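Local coordinates for YaeQ family protein (Pseudomonas syringae pv. tomato, PDB 2OT9), which is of unknown function but belongs to the YaeQ family of the nuclease-like PDDEXK clan and binds meso-tartrate in a pocket, at residues A[46-51]-A[150-155]; A[108-113]-A[129-134]. One frame throughout, in Å; residues are numbered along the deposited sequence.

Contact 1 (A[46-51]-A[150-155]); sequences AYAFWY and WDVMIS
Helix 37-49 packs its last turn on one face of the large mixed sheet, where A48 and F49 meet V152 and I154 of strand 147-155. This is helix-on-sheet packing in the core, made of van der Waals contacts: about 166 Å² is buried and no hydrogen bond crosses between the two segments. The backbones come close at A48 and V152, whose CA atoms lie 7.4 Å apart. There the A48 methyl points at the strand, and A48 CB meets V152 CG1 at 4.2 Å. One strand step of two residues further on, I154 does the reaching. Its CG1 stands beside the backbone N (chi1 -56°) and the chain then runs out straight (chi2 178°), which carries the CD1 methyl up to the end of the helix. I154 CD1 lies 3.8 Å from A48 O and 4.0 Å from F49 CA, so it touches main chain as much as side chain. F49 crosses I154 at about a right angle, and its ring receives the same methyl obliquely. Strand 147-155 runs between strands 6-16 and 158-163, and from the latter V159 touches both F49 and V152. R179, next to the last residue, joins the patch: it hydrogen-bonds F49 O, makes a cation-pi contact with the F49 ring and also touches I154. W50 is where the chain leaves helical geometry, although W50 N still bonds to A46 O at 2.9 Å. The indole of W50 braces the phenyl group from within the segment, with F49 CD2 lying 3.5 Å above the plane of the W50 ring, over its centre, while W50 CE3 lies in the plane of the F49 ring, at its edge.

Contact 2 (A[108-113]-A[129-134]); sequences GSLRVW and IAAVPQ
L110 lays its CD1 methyl against the methyl of A131, with L110 CD1 and A131 CB 3.7 Å apart. Beside this pair W113 and I129 come at each other from opposite directions: W113 CH2, at the far end of the indole, meets I129 CG2 at 4.0 Å. The methyl sits at the edge of the indole and near its plane, so the ring points at I129 and does not lie flat on it. The torsions suit this end-on approach, because W113 has CG anti to its backbone N (chi1 179°) and the indole extends from the first turn of the helix toward the strand. Helix 111-117 is the connecting helix of a beta-alpha-beta crossover between the parallel, adjacent strands 101-106 and 127-131, and L104 of the first strand touches both W113 and I129. At its other end the indole is held by a hydrogen bond from W113 NE1 to P87 O. P87 and Q86 belong to the pocket that holds meso-tartrate, and Q86 touches both L110 and W113, so the helix start backs onto that site. Away from these apolar pairs, the loop before the helix and V132, beyond A131, are joined through water. V132 O accepts from two waters: water 1, at 2.7 Å from V132 O, takes the N-H of G108, while water 2, at 3.0 Å from V132 O, donates to G108 O as well. Both polar backbone atoms of G108 are thus linked to a single carbonyl. Q134, just after P133 at the N-cap of helix 134-141, sets out from its CA toward segment 108-113, and the CA atoms of G108 and Q134 are 6.4 Å apart.

In the fold
From the N terminus the chain builds strands 6-16 and 21-31 and then helix 37-49, whose end enters contact 1. Ninety-eight residues pass before strand 147-155 returns to close that large loop. Within it lies contact 2, a much shorter closure of 15 residues between 108-113 and 129-134, so the two are nested and do not cross. Both reach the same mixed sheet, but on different strands: 158-163 and 166-174 separate 147-155 from 127-131. Contact 1 ties the early helix to the sheet, while contact 2 fastens the crossover helix to its own second strand. Their centres are about 20 Å apart and their nearest atoms about 6 Å, without touching.

Contact 1 (A[46-51]-A[150-155])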
ATOM      1  N   ALA A  46      -1.727  -2.497  -0.884  1.00 22.03           N
ATOM      2  CA  ALA A  46      -0.506  -2.754  -0.091  1.00 22.82           C
ATOM      3  C   ALA A  46      -0.771  -3.771   1.025  1.00 22.61           C
ATOM      4  O   ALA A  46       0.049  -4.643   1.301  1.00 22.86           O
ATOM      5  CB  ALA A  46       0.031  -1.428   0.524  1.00 21.59           C
ATOM      6  N   TYR A  47      -1.905  -3.615   1.695  1.00 22.99           N
ATOM      7  CA  TYR A  47      -2.318  -4.542   2.746  1.00 23.45           C
ATOM      8  C   TYR A  47      -2.365  -5.988   2.238  1.00 23.91           C
ATOM      9  O   TYR A  47      -1.840  -6.893   2.901  1.00 24.06           O
ATOM     10  CB  TYR A  47      -3.687  -4.134   3.334  1.00 23.78           C
ATOM     11  CG  TYR A  47      -4.069  -4.962   4.545  1.00 22.73           C
ATOM     12  CD1 TYR A  47      -3.507  -4.704   5.793  1.00 21.96           C
ATOM     13  CD2 TYR A  47      -4.969  -6.020   4.428  1.00 22.95           C
ATOM     14  CE1 TYR A  47      -3.826  -5.474   6.895  1.00 23.89           C
ATOM     15  CE2 TYR A  47      -5.305  -6.798   5.522  1.00 24.24           C
ATOM     16  CZ  TYR A  47      -4.730  -6.520   6.754  1.00 24.58           C
ATOM     17  OH  TYR A  47      -5.051  -7.284   7.841  1.00 26.59           O
ATOM     18  N   ALA A  48      -3.022  -6.207   1.085  1.00 23.61           N
ATOM     19  CA  ALA A  48      -3.120  -7.542   0.491  1.00 23.25           C
ATOM     20  C   ALA A  48      -1.735  -8.035   0.043  1.00 22.89           C
ATOM     21  O   ALA A  48      -1.359  -9.196   0.283  1.00 22.88           O
ATOM     22  CB  ALA A  48      -4.101  -7.539  -0.688  1.00 23.37           C
ATOM     23  N   PHE A  49      -0.963  -7.133  -0.559  1.00 22.41           N
ATOM     24  CA  PHE A  49       0.301  -7.477  -1.199  1.00 22.86           C
ATOM     25  C   PHE A  49       1.402  -7.826  -0.190  1.00 23.48           C
ATOM     26  O   PHE A  49       2.288  -8.632  -0.484  1.00 23.72           O
ATOM     27  CB  PHE A  49       0.742  -6.323  -2.098  1.00 23.56           C
ATOM     28  CG  PHE A  49       1.835  -6.680  -3.058  1.00 24.69           C
ATOM     29  CD1 PHE A  49       1.642  -7.672  -4.025  1.00 24.99           C
ATOM     30  CD2 PHE A  49       3.048  -6.002  -3.019  1.00 23.96           C
ATOM     31  CE1 PHE A  49       2.665  -8.001  -4.947  1.00 26.26           C
ATOM     32  CE2 PHE A  49       4.078  -6.320  -3.936  1.00 24.67           C
ATOM     33  CZ  PHE A  49       3.881  -7.316  -4.888  1.00 24.80           C
ATOM     34  N   TRP A  50       1.334  -7.231   0.994  1.00 23.06           N
ATOM     35  CA  TRP A  50       2.291  -7.544   2.051  1.00 24.01           C
ATOM     36  C   TRP A  50       1.647  -8.077   3.314  1.00 24.33           C
ATOM     37  O   TRP A  50       2.205  -7.926   4.401  1.00 24.74           O
ATOM     38  CB  TRP A  50       3.153  -6.318   2.363  1.00 23.33           C
ATOM     39  CG  TRP A  50       4.171  -6.034   1.304  1.00 22.94           C
ATOM     40  CD1 TRP A  50       5.287  -6.777   1.012  1.00 22.87           C
ATOM     41  CD2 TRP A  50       4.189  -4.913   0.421  1.00 22.43           C
ATOM     42  NE1 TRP A  50       5.974  -6.197  -0.014  1.00 22.96           N
ATOM     43  CE2 TRP A  50       5.339  -5.037  -0.383  1.00 23.40           C
ATOM     44  CE3 TRP A  50       3.338  -3.808   0.230  1.00 25.14           C
ATOM     45  CZ2 TRP A  50       5.678  -4.088  -1.372  1.00 23.99           C
ATOM     46  CZ3 TRP A  50       3.669  -2.860  -0.747  1.00 24.31           C
ATOM     47  CH2 TRP A  50       4.830  -3.005  -1.535  1.00 23.61           C
ATOM     48  N   TYR A  51       0.486  -8.720   3.158  1.00 25.16           N
ATOM     49  CA  TYR A  51      -0.283  -9.249   4.277  1.00 25.52           C
ATOM     50  C   TYR A  51       0.541 -10.034   5.312  1.00 26.99           C
ATOM     51  O   TYR A  51       1.357 -10.886   4.951  1.00 26.07           O
ATOM     52  CB  TYR A  51      -1.458 -10.129   3.808  1.00 26.00           C
ATOM     53  CG  TYR A  51      -2.218 -10.621   5.009  1.00 26.27           C
ATOM     54  CD1 TYR A  51      -3.095  -9.772   5.703  1.00 26.92           C
ATOM     55  CD2 TYR A  51      -1.989 -11.902   5.526  1.00 26.94           C
ATOM     56  CE1 TYR A  51      -3.754 -10.219   6.858  1.00 26.54           C
ATOM     57  CE2 TYR A  51      -2.635 -12.342   6.672  1.00 29.32           C
ATOM     58  CZ  TYR A  51      -3.508 -11.496   7.331  1.00 29.21           C
ATOM     59  OH  TYR A  51      -4.137 -11.961   8.470  1.00 33.16           O
ATOM     60  N   TRP A 150     -13.313  -7.536  -1.478  1.00 24.10           N
ATOM     61  CA  TRP A 150     -12.402  -7.910  -2.547  1.00 24.01           C
ATOM     62  C   TRP A 150     -12.015  -9.369  -2.430  1.00 24.62           C
ATOM     63  O   TRP A 150     -11.642  -9.830  -1.339  1.00 24.30           O
ATOM     64  CB  TRP A 150     -11.099  -7.121  -2.431  1.00 23.58           C
ATOM     65  CG  TRP A 150     -11.106  -5.721  -2.974  1.00 23.00           C
ATOM     66  CD1 TRP A 150     -12.160  -5.009  -3.491  1.00 23.17           C
ATOM     67  CD2 TRP A 150      -9.972  -4.855  -3.017  1.00 23.25           C
ATOM     68  NE1 TRP A 150     -11.724  -3.745  -3.877  1.00 22.52           N
ATOM     69  CE2 TRP A 150     -10.393  -3.629  -3.579  1.00 22.58           C
ATOM     70  CE3 TRP A 150      -8.628  -5.006  -2.635  1.00 21.29           C
ATOM     71  CZ2 TRP A 150      -9.511  -2.553  -3.776  1.00 22.78           C
ATOM     72  CZ3 TRP A 150      -7.757  -3.938  -2.822  1.00 23.14           C
ATOM     73  CH2 TRP A 150      -8.207  -2.725  -3.384  1.00 23.32           C
ATOM     74  N   ASP A 151     -12.043 -10.078  -3.558  1.00 24.92           N
ATOM     75  CA  ASP A 151     -11.288 -11.326  -3.668  1.00 26.15           C
ATOM     76  C   ASP A 151      -9.997 -10.991  -4.388  1.00 26.07           C
ATOM     77  O   ASP A 151     -10.028 -10.459  -5.500  1.00 27.04           O
ATOM     78  CB  ASP A 151     -12.038 -12.362  -4.491  1.00 26.46           C
ATOM     79  CG  ASP A 151     -13.208 -12.988  -3.748  1.00 29.42           C
ATOM     80  OD1 ASP A 151     -13.532 -12.592  -2.604  1.00 31.94           O
ATOM     81  OD2 ASP A 151     -13.802 -13.920  -4.328  1.00 34.28           O
ATOM     82  N   VAL A 152      -8.869 -11.312  -3.766  1.00 25.90           N
ATOM     83  CA  VAL A 152      -7.561 -11.028  -4.346  1.00 25.14           C
ATOM     84  C   VAL A 152      -6.784 -12.321  -4.583  1.00 25.71           C
ATOM     85  O   VAL A 152      -6.631 -13.146  -3.668  1.00 24.92           O
ATOM     86  CB  VAL A 152      -6.737 -10.075  -3.447  1.00 25.27           C
ATOM     87  CG1 VAL A 152      -5.287  -9.923  -3.963  1.00 23.58           C
ATOM     88  CG2 VAL A 152      -7.414  -8.692  -3.357  1.00 25.41           C
HETATM   89  N   MSE A 153      -6.322 -12.501  -5.819  1.00 25.32           N
HETATM   90  CA  MSE A 153      -5.400 -13.577  -6.141  1.00 25.38           C
HETATM   91  C   MSE A 153      -4.075 -12.956  -6.567  1.00 25.50           C
HETATM   92  O   MSE A 153      -4.044 -12.020  -7.387  1.00 25.06           O
HETATM   93  CB  MSE A 153      -5.948 -14.487  -7.237  1.00 25.69           C
HETATM   94  CG  MSE A 153      -4.925 -15.541  -7.728  1.00 27.89           C
HETATM   95 SE   MSE A 153      -5.706 -16.871  -8.895  0.45 30.55          SE
HETATM   96  CE  MSE A 153      -6.603 -17.900  -7.532  1.00 32.26           C
ATOM     97  N   ILE A 154      -2.988 -13.458  -5.992  1.00 24.80           N
ATOM     98  CA  ILE A 154      -1.642 -12.999  -6.357  1.00 24.70           C
ATOM     99  C   ILE A 154      -0.898 -14.172  -6.996  1.00 25.13           C
ATOM    100  O   ILE A 154      -0.686 -15.229  -6.361  1.00 24.62           O
ATOM    101  CB  ILE A 154      -0.885 -12.424  -5.125  1.00 24.46           C
ATOM    102  CG1 ILE A 154      -1.715 -11.291  -4.477  1.00 23.92           C
ATOM    103  CG2 ILE A 154       0.533 -11.938  -5.514  1.00 25.38           C
ATOM    104  CD1 ILE A 154      -1.091 -10.676  -3.213  1.00 21.58           C
ATOM    105  N   SER A 155      -0.528 -13.990  -8.260  1.00 24.91           N
ATOM    106  CA  SER A 155       0.127 -15.038  -9.027  1.00 26.06           C
ATOM    107  C   SER A 155       1.231 -14.463  -9.916  1.00 26.36           C
ATOM    108  O   SER A 155       0.998 -13.533 -10.695  1.00 26.06           O
ATOM    109  CB  SER A 155      -0.922 -15.782  -9.864  1.00 25.79           C
ATOM    110  OG  SER A 155      -0.326 -16.824 -10.618  1.00 28.90           O
TER

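Contact 2 (A[108-113]-A[129-134])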
ATOM      1  N   GLY A 108      -0.084   8.012  -9.283  1.00 26.87           N
ATOM      2  CA  GLY A 108      -0.113   9.311  -9.928  1.00 28.06           C
ATOM      3  C   GLY A 108       0.951   9.357 -11.007  1.00 29.32           C
ATOM      4  O   GLY A 108       1.675   8.373 -11.227  1.00 29.82           O
ATOM      5  N   SER A 109       1.040  10.508 -11.664  1.00 29.53           N
ATOM      6  CA  SER A 109       2.060  10.803 -12.654  1.00 30.21           C
ATOM      7  C   SER A 109       3.427  10.911 -11.969  1.00 29.34           C
ATOM      8  O   SER A 109       3.629  11.758 -11.096  1.00 29.29           O
ATOM      9  CB  SER A 109       1.707  12.117 -13.358  1.00 30.54           C
ATOM     10  OG  SER A 109       2.833  12.672 -14.020  0.70 33.34           O
ATOM     11  N   LEU A 110       4.347  10.037 -12.359  1.00 28.75           N
ATOM     12  CA  LEU A 110       5.630   9.910 -11.656  1.00 28.24           C
ATOM     13  C   LEU A 110       6.833  10.532 -12.354  1.00 27.62           C
ATOM     14  O   LEU A 110       7.933  10.501 -11.823  1.00 25.85           O
ATOM     15  CB  LEU A 110       5.901   8.434 -11.334  1.00 28.46           C
ATOM     16  CG  LEU A 110       5.046   7.749 -10.262  1.00 29.29           C
ATOM     17  CD1 LEU A 110       5.763   6.454  -9.891  1.00 30.81           C
ATOM     18  CD2 LEU A 110       4.823   8.617  -9.008  1.00 25.72           C
ATOM     19  N   ARG A 111       6.638  11.127 -13.527  1.00 27.58           N
ATOM     20  CA  ARG A 111       7.796  11.599 -14.295  1.00 29.13           C
ATOM     21  C   ARG A 111       8.710  12.595 -13.553  1.00 28.88           C
ATOM     22  O   ARG A 111       9.935  12.392 -13.475  1.00 28.90           O
ATOM     23  CB  ARG A 111       7.391  12.074 -15.706  1.00 30.16           C
ATOM     24  CG  ARG A 111       8.037  11.244 -16.839  1.00 34.93           C
ATOM     25  CD  ARG A 111       7.409   9.845 -17.043  1.00 39.17           C
ATOM     26  NE  ARG A 111       7.810   8.857 -16.036  0.70 40.44           N
ATOM     27  CZ  ARG A 111       7.073   7.800 -15.694  1.00 41.89           C
ATOM     28  NH1 ARG A 111       5.898   7.603 -16.278  1.00 43.88           N
ATOM     29  NH2 ARG A 111       7.497   6.937 -14.775  1.00 42.23           N
ATOM     30  N   VAL A 112       8.126  13.624 -12.949  1.00 27.38           N
ATOM     31  CA  VAL A 112       8.917  14.596 -12.207  1.00 26.52           C
ATOM     32  C   VAL A 112       9.449  13.987 -10.889  1.00 25.61           C
ATOM     33  O   VAL A 112      10.628  14.108 -10.565  1.00 24.96           O
ATOM     34  CB  VAL A 112       8.116  15.908 -11.959  1.00 26.42           C
ATOM     35  CG1 VAL A 112       8.872  16.842 -11.013  1.00 28.00           C
ATOM     36  CG2 VAL A 112       7.833  16.618 -13.281  1.00 27.06           C
ATOM     37  N   TRP A 113       8.572  13.310 -10.162  1.00 24.69           N
ATOM     38  CA  TRP A 113       8.917  12.656  -8.891  1.00 24.68           C
ATOM     39  C   TRP A 113      10.080  11.654  -9.007  1.00 24.30           C
ATOM     40  O   TRP A 113      11.050  11.733  -8.244  1.00 23.53           O
ATOM     41  CB  TRP A 113       7.668  11.955  -8.334  1.00 25.21           C
ATOM     42  CG  TRP A 113       7.901  11.240  -7.041  1.00 25.34           C
ATOM     43  CD1 TRP A 113       7.821  11.770  -5.786  1.00 25.78           C
ATOM     44  CD2 TRP A 113       8.267   9.866  -6.879  1.00 24.95           C
ATOM     45  NE1 TRP A 113       8.095  10.804  -4.849  1.00 23.69           N
ATOM     46  CE2 TRP A 113       8.384   9.629  -5.492  1.00 24.56           C
ATOM     47  CE3 TRP A 113       8.511   8.810  -7.772  1.00 25.40           C
ATOM     48  CZ2 TRP A 113       8.737   8.385  -4.976  1.00 25.01           C
ATOM     49  CZ3 TRP A 113       8.845   7.562  -7.258  1.00 26.53           C
ATOM     50  CH2 TRP A 113       8.952   7.362  -5.869  1.00 26.66           C
ATOM     51  N   ILE A 129      10.245   0.102  -4.205  1.00 22.16           N
ATOM     52  CA  ILE A 129       9.270   1.040  -4.756  1.00 22.15           C
ATOM     53  C   ILE A 129       8.644   0.457  -6.007  1.00 22.76           C
ATOM     54  O   ILE A 129       9.356   0.110  -6.967  1.00 22.05           O
ATOM     55  CB  ILE A 129       9.908   2.428  -5.131  1.00 21.96           C
ATOM     56  CG1 ILE A 129      10.610   3.064  -3.930  1.00 22.33           C
ATOM     57  CG2 ILE A 129       8.836   3.387  -5.723  1.00 21.82           C
ATOM     58  CD1 ILE A 129      11.396   4.325  -4.265  1.00 21.05           C
ATOM     59  N   ALA A 130       7.316   0.347  -5.992  1.00 22.48           N
ATOM     60  CA  ALA A 130       6.558  -0.096  -7.153  1.00 23.28           C
ATOM     61  C   ALA A 130       5.479   0.942  -7.422  1.00 23.51           C
ATOM     62  O   ALA A 130       4.995   1.593  -6.492  1.00 24.97           O
ATOM     63  CB  ALA A 130       5.926  -1.458  -6.882  1.00 23.72           C
ATOM     64  N   ALA A 131       5.112   1.119  -8.680  1.00 24.00           N
ATOM     65  CA  ALA A 131       4.045   2.055  -9.048  1.00 24.19           C
ATOM     66  C   ALA A 131       2.777   1.294  -9.476  1.00 24.43           C
ATOM     67  O   ALA A 131       2.861   0.280 -10.176  1.00 24.53           O
ATOM     68  CB  ALA A 131       4.511   2.962 -10.168  1.00 24.30           C
ATOM     69  N   VAL A 132       1.620   1.811  -9.070  1.00 24.26           N
ATOM     70  CA  VAL A 132       0.318   1.273  -9.452  1.00 24.62           C
ATOM     71  C   VAL A 132      -0.162   2.057 -10.683  1.00 24.45           C
ATOM     72  O   VAL A 132      -0.181   3.287 -10.638  1.00 25.58           O
ATOM     73  CB  VAL A 132      -0.727   1.469  -8.310  1.00 24.78           C
ATOM     74  CG1 VAL A 132      -2.084   0.880  -8.701  1.00 24.71           C
ATOM     75  CG2 VAL A 132      -0.236   0.851  -6.973  1.00 25.79           C
ATOM     76  N   PRO A 133      -0.526   1.365 -11.777  1.00 24.54           N
ATOM     77  CA  PRO A 133      -1.004   2.069 -13.002  1.00 24.68           C
ATOM     78  C   PRO A 133      -2.301   2.841 -12.734  1.00 25.01           C
ATOM     79  O   PRO A 133      -3.168   2.347 -12.008  1.00 23.44           O
ATOM     80  CB  PRO A 133      -1.278   0.919 -13.997  1.00 24.55           C
ATOM     81  CG  PRO A 133      -0.511  -0.245 -13.472  1.00 25.90           C
ATOM     82  CD  PRO A 133      -0.492  -0.095 -11.959  1.00 23.89           C
ATOM     83  N   GLN A 134      -2.451   4.025 -13.325  1.00 25.33           N
ATOM     84  CA  GLN A 134      -3.585   4.880 -12.981  1.00 26.43           C
ATOM     85  C   GLN A 134      -4.917   4.335 -13.483  1.00 25.87           C
ATOM     86  O   GLN A 134      -5.935   4.500 -12.810  1.00 26.20           O
ATOM     87  CB  GLN A 134      -3.386   6.341 -13.443  1.00 27.53           C
ATOM     88  CG  GLN A 134      -4.492   7.351 -12.937  0.80 28.10           C
ATOM     89  CD  GLN A 134      -4.405   7.773 -11.436  0.80 30.82           C
ATOM     90  OE1 GLN A 134      -5.314   8.436 -10.923  0.80 33.81           O
ATOM     91  NE2 GLN A 134      -3.336   7.402 -10.751  1.00 27.61           N
TER
HETATM   92  O   HOH W   1      -1.120   5.838 -10.814  1.00 29.57           O
HETATM   93  O   HOH W   2       1.905   5.419 -10.990  1.00 36.12           O